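Local coordinates for protein sorbitol dehydrogenase (Gluconobacter oxydans, PDB 5ITG) that probably oxidises D-sorbitol to L-sorbose with NADP as hydride acceptor, as a two-domain enzyme of the mannitol dehydrogenase family, at residues P17-D22 against Y44-L49; G23-I28 against A52-I57; A407-M412 against L449-G454. All blocks are in the same frame, centred on the assembly; numbering follows the deposited sequence.

Contact 1. Residues P17-D22 against Y44-L49; sequences PPYDID and YVEQIL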
# COMPACT_ATOMS: atom_id res chain seq x y z
N PRO A 17 9.84 14.89 18.77
CA PRO A 17 8.40 14.72 18.96
C PRO A 17 7.78 16.01 19.47
O PRO A 17 8.27 16.60 20.43
CB PRO A 17 8.33 13.59 19.98
CG PRO A 17 9.52 12.75 19.62
CD PRO A 17 10.59 13.79 19.41
N PRO A 18 6.71 16.49 18.82
CA PRO A 18 6.04 17.72 19.23
C PRO A 18 5.08 17.55 20.41
O PRO A 18 3.93 18.00 20.35
CB PRO A 18 5.31 18.14 17.96
CG PRO A 18 4.87 16.81 17.41
CD PRO A 18 6.13 15.96 17.57
N TYR A 19 5.56 16.91 21.47
CA TYR A 19 4.75 16.68 22.66
C TYR A 19 5.62 16.10 23.77
O TYR A 19 6.73 15.64 23.51
CB TYR A 19 3.61 15.71 22.33
CG TYR A 19 4.09 14.43 21.68
CD1 TYR A 19 4.69 13.42 22.44
CD2 TYR A 19 3.98 14.24 20.31
CE1 TYR A 19 5.17 12.26 21.84
CE2 TYR A 19 4.46 13.09 19.70
CZ TYR A 19 5.05 12.10 20.47
OH TYR A 19 5.52 10.96 19.88
N ASP A 20 5.13 16.12 25.00
CA ASP A 20 5.89 15.57 26.11
C ASP A 20 5.83 14.05 26.00
O ASP A 20 4.77 13.46 26.22
CB ASP A 20 5.29 16.02 27.45
CG ASP A 20 6.22 15.78 28.62
OD1 ASP A 20 6.93 14.74 28.61
OD2 ASP A 20 6.24 16.61 29.55
N ILE A 21 6.95 13.43 25.67
CA ILE A 21 7.00 11.98 25.50
C ILE A 21 6.62 11.24 26.78
O ILE A 21 6.18 10.09 26.73
CB ILE A 21 8.41 11.53 25.05
CG1 ILE A 21 8.41 10.02 24.79
CG2 ILE A 21 9.45 11.90 26.10
CD1 ILE A 21 9.78 9.45 24.49
N ASP A 22 6.77 11.89 27.93
CA ASP A 22 6.44 11.26 29.21
C ASP A 22 4.95 11.32 29.52
O ASP A 22 4.47 10.58 30.37
CB ASP A 22 7.21 11.94 30.35
CG ASP A 22 8.71 11.93 30.12
OD1 ASP A 22 9.28 10.83 29.91
OD2 ASP A 22 9.32 13.02 30.17
N TYR A 44 0.94 9.68 11.32
CA TYR A 44 -0.28 10.45 11.58
C TYR A 44 -0.57 10.57 13.07
O TYR A 44 -0.96 11.64 13.56
CB TYR A 44 -1.48 9.81 10.87
CG TYR A 44 -1.50 10.05 9.37
CD1 TYR A 44 -1.92 11.27 8.84
CD2 TYR A 44 -1.08 9.05 8.48
CE1 TYR A 44 -1.92 11.50 7.46
CE2 TYR A 44 -1.08 9.27 7.10
CZ TYR A 44 -1.50 10.50 6.60
OH TYR A 44 -1.49 10.71 5.24
N VAL A 45 -0.38 9.48 13.81
CA VAL A 45 -0.62 9.51 15.25
C VAL A 45 0.31 10.51 15.92
O VAL A 45 -0.09 11.24 16.83
CB VAL A 45 -0.42 8.10 15.86
CG1 VAL A 45 -0.42 8.18 17.38
CG2 VAL A 45 -1.55 7.18 15.39
N GLU A 46 1.56 10.56 15.46
CA GLU A 46 2.56 11.47 16.00
C GLU A 46 2.07 12.91 15.97
O GLU A 46 2.43 13.72 16.84
CB GLU A 46 3.85 11.36 15.18
CG GLU A 46 4.99 12.24 15.67
CD GLU A 46 5.78 11.59 16.78
OE1 GLU A 46 5.21 10.74 17.50
OE2 GLU A 46 6.97 11.94 16.96
N GLN A 47 1.23 13.24 14.99
CA GLN A 47 0.72 14.59 14.82
C GLN A 47 -0.55 14.93 15.61
O GLN A 47 -0.99 16.08 15.59
CB GLN A 47 0.47 14.86 13.34
CG GLN A 47 1.72 14.71 12.49
CD GLN A 47 1.41 14.70 11.01
OE1 GLN A 47 0.96 15.71 10.45
NE2 GLN A 47 1.62 13.56 10.36
N ILE A 48 -1.13 13.96 16.30
CA ILE A 48 -2.32 14.24 17.10
C ILE A 48 -2.09 13.92 18.57
O ILE A 48 -2.97 14.10 19.41
CB ILE A 48 -3.55 13.44 16.59
CG1 ILE A 48 -3.22 11.95 16.48
CG2 ILE A 48 -4.00 13.98 15.24
CD1 ILE A 48 -3.10 11.24 17.81
N LEU A 49 -0.88 13.45 18.89
CA LEU A 49 -0.53 13.09 20.26
C LEU A 49 -0.47 14.32 21.17
O LEU A 49 -0.62 14.21 22.39
CB LEU A 49 0.81 12.36 20.26
CG LEU A 49 0.88 10.99 20.95
CD1 LEU A 49 -0.35 10.16 20.61
CD2 LEU A 49 2.15 10.28 20.51
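Y19 projects its ring from the loop P17-D22 against E46 and L49 of Y44-L49, where E46 meets the ring's edge and L49 lies over a face. With CG between the backbone N and the carbonyl carbon (chi1 53°), the ring is set between P17 and L49. The phenol is a hydrogen-bond donor to E46: OH to OE1 measures 2.4 Å, a very short separation whose exact value is doubtful. OE1 sits in the plane of the ring, at its edge, whereas the carboxylate as a whole is turned 88° to that plane. A bend at chi2 of E46 (84°) brings CD, and with it the carboxylate, round to the phenol. The ring is also sandwiched: P17 CB lies 3.6 Å above the plane on one face and L49 CB 3.6 Å above it on the other, both offset toward the rim. L49 CD2 adds a CH-pi contact, 3.9 Å from the ring centroid, and comes within 3.4 Å of CZ. An alanine in place of Y19 would probably leave E46 OE1 without this donor and open a gap between P17 and L49. The other oxygen, OE2, rests against P17 CB at 3.7 Å and accepts from the backbone N of G99, so each carboxylate oxygen has a hydrogen-bond donor. Packing thins toward P18, whose CG comes no nearer than 4.0 Å to E46 O. Beyond Y19 the loop parts from Y44-L49, and exposed D20 and D22 form an Asx turn, D22 N donating to D20 OD1. The loop links strands 14-15 and 26-31 and passes beside helix 41-46 and the chain that leads on to strand 56-61; strand 93-106 adds R96, touched by both P18 and E46, and A100, touched by E46.

Contact 2. Residues G23-I28 against A52-I57; sequences GIKPGI and APDWAI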
# COMPACT_ATOMS: atom_id res chain seq x y z
N GLY A 23 4.23 12.18 28.81
CA GLY A 23 2.80 12.31 29.06
C GLY A 23 1.88 11.43 28.26
O GLY A 23 0.71 11.26 28.62
N ILE A 24 2.37 10.84 27.17
CA ILE A 24 1.52 9.99 26.35
C ILE A 24 1.32 8.59 26.91
O ILE A 24 2.23 8.02 27.52
CB ILE A 24 2.05 9.90 24.89
CG1 ILE A 24 3.42 9.22 24.86
CG2 ILE A 24 2.16 11.30 24.31
CD1 ILE A 24 3.99 9.04 23.46
N LYS A 25 0.13 8.05 26.70
CA LYS A 25 -0.23 6.71 27.16
C LYS A 25 -0.77 5.87 26.00
O LYS A 25 -1.43 6.39 25.10
CB LYS A 25 -1.28 6.80 28.28
CG LYS A 25 -0.78 7.52 29.53
CD LYS A 25 -1.90 7.71 30.55
CE LYS A 25 -1.36 8.23 31.88
NZ LYS A 25 -0.69 9.56 31.77
N PRO A 26 -0.53 4.55 26.03
CA PRO A 26 -0.97 3.60 25.00
C PRO A 26 -2.48 3.54 24.73
O PRO A 26 -3.28 3.44 25.66
CB PRO A 26 -0.43 2.26 25.51
CG PRO A 26 0.78 2.65 26.30
CD PRO A 26 0.27 3.86 27.06
N GLY A 27 -2.85 3.60 23.45
CA GLY A 27 -4.25 3.53 23.07
C GLY A 27 -4.43 2.61 21.87
O GLY A 27 -5.55 2.24 21.51
N ILE A 28 -3.31 2.23 21.26
CA ILE A 28 -3.31 1.37 20.08
C ILE A 28 -2.25 0.28 20.20
O ILE A 28 -1.13 0.53 20.66
CB ILE A 28 -2.95 2.19 18.80
CG1 ILE A 28 -3.91 3.37 18.65
CG2 ILE A 28 -3.01 1.28 17.57
CD1 ILE A 28 -3.42 4.39 17.64
N ALA A 52 -4.39 14.57 21.83
CA ALA A 52 -4.94 13.46 22.58
C ALA A 52 -3.79 12.51 22.88
O ALA A 52 -3.52 11.59 22.11
CB ALA A 52 -6.01 12.75 21.76
N PRO A 53 -3.09 12.73 24.00
CA PRO A 53 -1.94 11.93 24.42
C PRO A 53 -2.21 10.47 24.79
O PRO A 53 -1.27 9.73 25.07
CB PRO A 53 -1.41 12.72 25.61
CG PRO A 53 -2.66 13.26 26.22
CD PRO A 53 -3.42 13.75 25.01
N ASP A 54 -3.46 10.05 24.78
CA ASP A 54 -3.77 8.67 25.14
C ASP A 54 -3.80 7.71 23.95
O ASP A 54 -4.47 6.68 24.00
CB ASP A 54 -5.09 8.60 25.90
CG ASP A 54 -4.99 9.20 27.29
OD1 ASP A 54 -4.10 8.78 28.05
OD2 ASP A 54 -5.81 10.08 27.63
N TRP A 55 -3.06 8.04 22.90
CA TRP A 55 -3.04 7.19 21.73
C TRP A 55 -1.66 6.69 21.34
O TRP A 55 -1.37 6.50 20.15
CB TRP A 55 -3.69 7.92 20.55
CG TRP A 55 -5.15 8.18 20.79
CD1 TRP A 55 -5.73 9.37 21.13
CD2 TRP A 55 -6.21 7.23 20.71
NE1 TRP A 55 -7.09 9.22 21.26
CE2 TRP A 55 -7.41 7.91 21.01
CE3 TRP A 55 -6.26 5.86 20.42
CZ2 TRP A 55 -8.66 7.26 21.02
CZ3 TRP A 55 -7.50 5.22 20.42
CH2 TRP A 55 -8.68 5.92 20.72
N ALA A 56 -0.80 6.48 22.33
CA ALA A 56 0.54 5.97 22.07
C ALA A 56 0.35 4.59 21.47
O ALA A 56 -0.71 3.98 21.62
CB ALA A 56 1.34 5.87 23.36
N ILE A 57 1.38 4.08 20.79
CA ILE A 57 1.28 2.77 20.16
C ILE A 57 2.19 1.72 20.78
O ILE A 57 3.36 1.98 21.03
CB ILE A 57 1.63 2.86 18.65
CG1 ILE A 57 0.72 3.87 17.94
CG2 ILE A 57 1.48 1.50 18.00
CD1 ILE A 57 1.17 4.20 16.51
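I28 and I57 lie side by side and point the same way, I28 CB 4.1 Å from I57 CG1, so the two isoleucines share one face of the sheet. In both, CG1 is anti to the carbonyl carbon (chi1 -55° and -57°), which keeps the branches alongside one another. W55 crosses I28 at about a right angle: I28 CG1 abuts the edge of the indole near its plane, 3.9 Å from CE3. At the other end K25 and D54 also run together in one direction. D54 OD1 lies against the aliphatic part of K25, 3.5 Å from CB, while K25 NZ remains too far from OD1 for a salt bridge. A56 points toward the opposing chain, its CB packing on I24 CD1 at 4.1 Å. Backbone bonds hold the two chains in this register. K25 N donates to P53 O, and A56 N returns a bond to K25 O at 2.8 Å, its donor lying above the carbonyl plane. A56 O then accepts twice, from G27 N at 2.8 Å and from I28 N at 3.2 Å. P26 pairs with A56 and I28 with I57, a one-residue shift in register, a beta bulge; at the P26-A56 pair the side chains diverge. G27 sits within it, where a beta carbon would clash with D54 O and W55 CE3. W55 O is buried here without a polar partner. Strands 26-31 and 56-61 are parallel neighbours connected through helices 35-39 and 41-46, with I28 packing on E41 and V45. This is a beta-alpha-beta crossover of the kind that builds a Rossmann fold, consistent with the dinucleotide-binding role of such domains.

Contact 3. Residues A407-M412 against L449-G454; sequences ASYLEM and LPAFDG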
# COMPACT_ATOMS: atom_id res chain seq x y z
N ALA A 407 -1.66 -0.75 -27.37
CA ALA A 407 -0.67 -1.04 -28.41
C ALA A 407 0.74 -1.03 -27.84
O ALA A 407 1.59 -1.82 -28.26
CB ALA A 407 -0.79 -0.03 -29.55
N SER A 408 0.99 -0.12 -26.90
CA SER A 408 2.29 0.01 -26.26
C SER A 408 2.57 -1.22 -25.40
O SER A 408 3.69 -1.76 -25.40
CB SER A 408 2.35 1.27 -25.38
OG SER A 408 2.43 2.43 -26.18
N TYR A 409 1.56 -1.65 -24.66
CA TYR A 409 1.69 -2.84 -23.82
C TYR A 409 2.03 -4.04 -24.71
O TYR A 409 2.97 -4.79 -24.42
CB TYR A 409 0.37 -3.10 -23.07
CG TYR A 409 0.34 -4.42 -22.33
CD1 TYR A 409 1.19 -4.66 -21.25
CD2 TYR A 409 -0.52 -5.44 -22.74
CE1 TYR A 409 1.18 -5.90 -20.59
CE2 TYR A 409 -0.54 -6.67 -22.08
CZ TYR A 409 0.32 -6.90 -21.02
OH TYR A 409 0.31 -8.13 -20.38
N LEU A 410 1.27 -4.22 -25.79
CA LEU A 410 1.50 -5.34 -26.70
C LEU A 410 2.87 -5.31 -27.36
O LEU A 410 3.50 -6.36 -27.52
CB LEU A 410 0.40 -5.38 -27.76
CG LEU A 410 -0.97 -5.75 -27.16
CD1 LEU A 410 -2.04 -5.78 -28.25
CD2 LEU A 410 -0.86 -7.10 -26.46
N GLU A 411 3.33 -4.13 -27.74
CA GLU A 411 4.65 -4.02 -28.35
C GLU A 411 5.75 -4.22 -27.30
O GLU A 411 6.79 -4.82 -27.59
CB GLU A 411 4.79 -2.67 -29.06
CG GLU A 411 3.99 -2.59 -30.35
CD GLU A 411 4.43 -3.64 -31.37
OE1 GLU A 411 5.62 -3.64 -31.74
OE2 GLU A 411 3.58 -4.46 -31.80
N MSE A 412 5.51 -3.75 -26.08
CA MSE A 412 6.48 -3.89 -25.00
C MSE A 412 6.72 -5.38 -24.73
O MSE A 412 7.84 -5.81 -24.45
CB MSE A 412 5.96 -3.20 -23.72
CG MSE A 412 6.87 -3.31 -22.50
SE MSE A 412 6.70 -4.98 -21.50
CE MSE A 412 4.84 -4.81 -20.92
N LEU A 449 -4.97 -11.80 -25.77
CA LEU A 449 -4.41 -12.02 -24.44
C LEU A 449 -5.47 -11.72 -23.38
O LEU A 449 -6.35 -10.90 -23.60
CB LEU A 449 -3.18 -11.13 -24.21
CG LEU A 449 -1.92 -11.50 -25.00
CD1 LEU A 449 -0.86 -10.42 -24.84
CD2 LEU A 449 -1.40 -12.85 -24.51
N PRO A 450 -5.39 -12.39 -22.22
CA PRO A 450 -6.34 -12.21 -21.11
C PRO A 450 -6.40 -10.79 -20.55
O PRO A 450 -7.37 -10.41 -19.90
CB PRO A 450 -5.84 -13.21 -20.06
CG PRO A 450 -5.14 -14.26 -20.88
CD PRO A 450 -4.40 -13.42 -21.89
N ALA A 451 -5.35 -10.01 -20.79
CA ALA A 451 -5.27 -8.65 -20.28
C ALA A 451 -6.47 -7.77 -20.64
O ALA A 451 -6.85 -6.89 -19.87
CB ALA A 451 -3.98 -7.98 -20.79
N PHE A 452 -7.07 -8.04 -21.79
CA PHE A 452 -8.19 -7.25 -22.29
C PHE A 452 -9.58 -7.87 -22.13
O PHE A 452 -10.56 -7.36 -22.69
CB PHE A 452 -7.92 -6.92 -23.76
CG PHE A 452 -6.47 -6.59 -24.04
CD1 PHE A 452 -5.80 -5.62 -23.30
CD2 PHE A 452 -5.76 -7.29 -25.02
CE1 PHE A 452 -4.45 -5.34 -23.52
CE2 PHE A 452 -4.40 -7.02 -25.25
CZ PHE A 452 -3.74 -6.05 -24.49
N ASP A 453 -9.67 -8.94 -21.35
CA ASP A 453 -10.94 -9.63 -21.13
C ASP A 453 -12.01 -8.81 -20.40
O ASP A 453 -13.20 -9.06 -20.57
CB ASP A 453 -10.73 -10.93 -20.35
CG ASP A 453 -10.10 -12.03 -21.19
OD1 ASP A 453 -9.95 -11.84 -22.41
OD2 ASP A 453 -9.75 -13.09 -20.63
N GLY A 454 -11.58 -7.84 -19.60
CA GLY A 454 -12.51 -7.02 -18.84
C GLY A 454 -13.52 -6.23 -19.66
O GLY A 454 -14.57 -5.83 -19.13
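L410 and F452 reach toward each other tip to tip, the leucine's CD2 standing 3.6 Å from the phenylalanine's CZ and in the plane of its ring. CD2 takes the in-plane edge position, while CD1, 4.0 Å from F452 CE2, lies off the ring plane. F452 CZ is shared with Y409, whose CD2 is 3.7 Å away. There CZ lies near the plane of the tyrosine ring, at its edge, and the two side chains cross obliquely. Two smaller contacts flank this centre. L410 CD2 slides past L449 CD1 at 3.7 Å, the two leucines running in opposite directions, and A451 CB touches Y409 CE2 at 3.9 Å. The methyl of A451 does double duty, for it also covers one face of F452, 3.8 Å above the ring plane and offset toward its rim.

The backbones stay well apart, with CA atoms of Y409 and A451 separated by 9.7 Å, so side chains bridge the whole interval. Y409 spans it with CG anti to the backbone N (chi1 171°). Farther out, Y430 backs both L449 and A451, C378 of helix 377-394 touches Y409 and A451, and R471 of helix 461-477 lies against L410. F307 of helix 288-312 meets the Y409 ring with planes about 45° apart.

The polar end of Y409 looks to other partners, its OH being hydrogen-bonded to E427 OE2 and Y430 OH. Those bonds would steady the ring whose edge F452 uses. Between helix 400-412 and the loop L449-G454 the contact itself is wholly apolar and buried, so its cohesion should come from the fit of methyls and ring edges rather than from directional bonds.

Contacts 1 and 2 form one continuous region, their centres about 9 Å apart and their segments alternating along the chain. I24 joins them: its CG2 lies 3.6 Å from L49 CG and 3.8 Å from Y19 CD1. A second junction sets V45 CG1 3.4 Å from W55 O. Both belong to the Rossmann part of the molecule, which in this family probably carries the NADP cofactor. Contact 3 belongs to the helical C-terminal domain, on the opposite side of the chain's centre. Its centre is about 48 Å from that of contact 1 and 50 Å from that of contact 2, with nearest atoms about 31 and 38 Å away, so it does not touch either of them.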